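Local atomic coordinates of putative dihydrodipicolinate synthase family protein (Coccidioides immitis, PDB entry 3QFE), a protein that is of unknown function but belongs to the dihydrodipicolinate synthase family, whose members fold as TIM barrels. Residues 266-271 with 282-288. Residues are numbered along the deposited sequence; the frame is centred on the assembly and turned at random.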
ATOM      1  N   LYS A 266       2.265   7.219  10.728  1.00 34.88           N
ATOM      2  CA  LYS A 266       1.703   8.569  10.488  1.00 32.69           C
ATOM      3  C   LYS A 266       2.604   9.684  11.010  1.00 32.19           C
ATOM      4  O   LYS A 266       2.796  10.693  10.329  1.00 31.68           O
ATOM      5  CB  LYS A 266       0.302   8.726  11.080  1.00 32.39           C
ATOM      6  CG  LYS A 266      -0.740   7.793  10.484  1.00 31.42           C
ATOM      7  CD  LYS A 266      -2.164   8.177  10.907  1.00 31.94           C
ATOM      8  CE  LYS A 266      -2.608   9.393  10.129  1.00 31.94           C
ATOM      9  NZ  LYS A 266      -4.020   9.756  10.339  1.00 31.79           N
ATOM     10  N   TYR A 267       3.172   9.495  12.200  1.00 32.50           N
ATOM     11  CA  TYR A 267       4.017  10.513  12.824  1.00 32.21           C
ATOM     12  C   TYR A 267       5.346  10.664  12.064  1.00 32.51           C
ATOM     13  O   TYR A 267       5.872  11.773  11.896  1.00 32.08           O
ATOM     14  CB  TYR A 267       4.248  10.219  14.311  1.00 32.99           C
ATOM     15  CG  TYR A 267       5.257  11.160  14.922  1.00 35.00           C
ATOM     16  CD1 TYR A 267       4.896  12.464  15.286  1.00 35.15           C
ATOM     17  CD2 TYR A 267       6.596  10.784  15.062  1.00 33.11           C
ATOM     18  CE1 TYR A 267       5.835  13.344  15.809  1.00 34.47           C
ATOM     19  CE2 TYR A 267       7.538  11.669  15.573  1.00 34.93           C
ATOM     20  CZ  TYR A 267       7.151  12.944  15.948  1.00 35.23           C
ATOM     21  OH  TYR A 267       8.090  13.827  16.451  1.00 36.44           O
ATOM     22  N   ALA A 268       5.887   9.544  11.589  1.00 33.03           N
ATOM     23  CA  ALA A 268       7.132   9.596  10.817  1.00 32.86           C
ATOM     24  C   ALA A 268       6.884  10.356   9.511  1.00 31.71           C
ATOM     25  O   ALA A 268       7.656  11.217   9.133  1.00 31.60           O
ATOM     26  CB  ALA A 268       7.671   8.195  10.558  1.00 32.71           C
ATOM     27  N   ALA A 269       5.779  10.049   8.845  1.00 31.09           N
ATOM     28  CA  ALA A 269       5.398  10.773   7.634  1.00 29.95           C
ATOM     29  C   ALA A 269       5.218  12.252   7.950  1.00 30.18           C
ATOM     30  O   ALA A 269       5.640  13.106   7.170  1.00 29.91           O
ATOM     31  CB  ALA A 269       4.133  10.195   7.055  1.00 28.74           C
ATOM     32  N   ALA A 270       4.634  12.559   9.113  1.00 31.16           N
ATOM     33  CA  ALA A 270       4.407  13.946   9.492  1.00 31.84           C
ATOM     34  C   ALA A 270       5.717  14.720   9.528  1.00 33.60           C
ATOM     35  O   ALA A 270       5.768  15.886   9.113  1.00 34.65           O
ATOM     36  CB  ALA A 270       3.701  14.047  10.822  1.00 32.04           C
ATOM     37  N   ILE A 271       6.787  14.108  10.029  1.00 34.12           N
ATOM     38  CA  ILE A 271       7.974  14.915  10.252  1.00 34.31           C
ATOM     39  C   ILE A 271       9.007  14.786   9.160  1.00 33.49           C
ATOM     40  O   ILE A 271       9.980  15.535   9.128  1.00 33.58           O
ATOM     41  CB  ILE A 271       8.585  14.710  11.659  1.00 36.03           C
ATOM     42  CG1 ILE A 271       8.968  13.242  11.886  1.00 37.04           C
ATOM     43  CG2 ILE A 271       7.641  15.267  12.744  1.00 36.25           C
ATOM     44  CD1 ILE A 271      10.120  13.101  12.851  1.00 40.11           C
ATOM     45  N   ALA A 282       1.761  19.337  10.110  1.00 35.73           N
ATOM     46  CA  ALA A 282       1.531  17.980   9.612  1.00 34.44           C
ATOM     47  C   ALA A 282       1.289  17.027  10.769  1.00 34.81           C
ATOM     48  O   ALA A 282       0.499  16.085  10.662  1.00 34.57           O
ATOM     49  CB  ALA A 282       2.698  17.510   8.740  1.00 32.33           C
ATOM     50  N   GLU A 283       1.946  17.293  11.889  1.00 35.90           N
ATOM     51  CA  GLU A 283       1.830  16.431  13.050  1.00 37.60           C
ATOM     52  C   GLU A 283       0.416  16.379  13.644  1.00 37.27           C
ATOM     53  O   GLU A 283      -0.001  15.337  14.119  1.00 37.16           O
ATOM     54  CB  GLU A 283       2.859  16.801  14.117  1.00 38.81           C
ATOM     55  CG  GLU A 283       2.782  15.889  15.332  1.00 44.91           C
ATOM     56  CD  GLU A 283       3.933  16.090  16.305  1.00 51.07           C
ATOM     57  OE1 GLU A 283       5.020  16.529  15.849  1.00 54.25           O
ATOM     58  OE2 GLU A 283       3.745  15.801  17.513  1.00 53.20           O
ATOM     59  N   GLU A 284      -0.301  17.498  13.643  1.00 37.32           N
ATOM     60  CA  GLU A 284      -1.660  17.499  14.171  1.00 37.89           C
ATOM     61  C   GLU A 284      -2.589  16.755  13.210  1.00 36.44           C
ATOM     62  O   GLU A 284      -3.449  16.005  13.649  1.00 37.23           O
ATOM     63  CB  GLU A 284      -2.156  18.924  14.435  1.00 39.05           C
ATOM     64  N   LYS A 285      -2.349  16.913  11.906  1.00 34.76           N
ATOM     65  CA  LYS A 285      -3.202  16.391  10.851  1.00 33.39           C
ATOM     66  C   LYS A 285      -3.025  14.899  10.656  1.00 32.61           C
ATOM     67  O   LYS A 285      -3.877  14.234  10.052  1.00 31.18           O
ATOM     68  CB  LYS A 285      -2.889  17.103   9.530  1.00 33.28           C
ATOM     69  CG  LYS A 285      -3.268  18.563   9.503  1.00 35.51           C
ATOM     70  CD  LYS A 285      -2.593  19.316   8.374  1.00 37.19           C
ATOM     71  CE  LYS A 285      -3.199  20.707   8.247  1.00 40.07           C
ATOM     72  NZ  LYS A 285      -2.386  21.547   7.317  1.00 46.04           N
ATOM     73  N   LEU A 286      -1.908  14.386  11.161  1.00 32.95           N
ATOM     74  CA  LEU A 286      -1.592  12.980  11.052  1.00 33.00           C
ATOM     75  C   LEU A 286      -1.688  12.222  12.389  1.00 34.33           C
ATOM     76  O   LEU A 286      -1.123  11.123  12.552  1.00 34.82           O
ATOM     77  CB  LEU A 286      -0.229  12.791  10.374  1.00 32.69           C
ATOM     78  CG  LEU A 286      -0.291  13.142   8.880  1.00 31.69           C
ATOM     79  CD1 LEU A 286       1.103  13.370   8.291  1.00 30.01           C
ATOM     80  CD2 LEU A 286      -1.057  12.078   8.109  1.00 30.47           C
ATOM     81  N   ARG A 287      -2.424  12.796  13.333  1.00 34.81           N
ATOM     82  CA  ARG A 287      -2.979  12.007  14.426  1.00 35.57           C
ATOM     83  C   ARG A 287      -3.862  10.880  13.885  1.00 34.35           C
ATOM     84  O   ARG A 287      -4.503  11.027  12.864  1.00 32.52           O
ATOM     85  CB  ARG A 287      -3.805  12.889  15.351  1.00 36.68           C
ATOM     86  CG  ARG A 287      -2.958  13.796  16.220  1.00 40.97           C
ATOM     87  CD  ARG A 287      -3.832  14.779  16.974  1.00 48.51           C
ATOM     88  NE  ARG A 287      -3.028  15.936  17.363  1.00 55.94           N
ATOM     89  CZ  ARG A 287      -3.297  16.748  18.384  1.00 59.72           C
ATOM     90  NH1 ARG A 287      -4.370  16.545  19.148  1.00 62.11           N
ATOM     91  NH2 ARG A 287      -2.479  17.764  18.645  1.00 60.37           N
ATOM     92  N   PRO A 288      -3.857   9.728  14.558  1.00 34.94           N
ATOM     93  CA  PRO A 288      -4.864   8.717  14.281  1.00 34.55           C
ATOM     94  C   PRO A 288      -6.259   9.303  14.492  1.00 34.88           C
ATOM     95  O   PRO A 288      -6.427  10.220  15.290  1.00 35.59           O
ATOM     96  CB  PRO A 288      -4.597   7.635  15.336  1.00 35.60           C
ATOM     97  CG  PRO A 288      -3.451   8.135  16.192  1.00 36.45           C
ATOM     98  CD  PRO A 288      -2.807   9.258  15.482  1.00 35.64           C
TER
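Lys266 and Ala270, one turn apart on helix 262-271, face Leu286 and Ala282 of the short helix 282-285 and its exit, the backbones coming as near as 5.0 Å between the CA atoms of Ala270 and Ala282. Such closeness illustrates how alanine lets two helices approach: the CB of Ala270 rests on the CA of Glu283 at 3.8 Å, while the CB of Ala282 lies against the carbonyl O of Ala270. Leu286, the first residue to leave helical geometry, sends CD1 onto the CA of Ala270 (3.6 Å) and turns its other methyl, CD2, to the CE of Lys266. The lysine chain passes along the carbonyl O of Leu286 and, bent at its third side-chain torsion, brings NZ to the O of Arg287, a hydrogen bond of 2.9 Å with the donor 49° out of the carbonyl plane. That ammonium group is also held by a salt bridge to Glu57 and a hydrogen bond to the O of Thr20, so three acceptors surround a buried charge. On another flank Glu283 reaches the edge of the Tyr267 ring, OE1 standing 3.3 Å from CE1, with the carboxylate turned 85° from the ring plane. With CG anti to the backbone N (chi1 173°), Tyr267 extends to the acid, and its OH is hydrogen-bonded to NH1 of Arg304. Thus the contact joins helix 262-271 to the short helix 282-285 and the loop after it, both later in the chain than the last barrel strand, 216-218; Ala274 of helix 273-276 touches both Ala282 and Leu286, and helix 297-317 packs against Tyr267, Ala268 and Ile271.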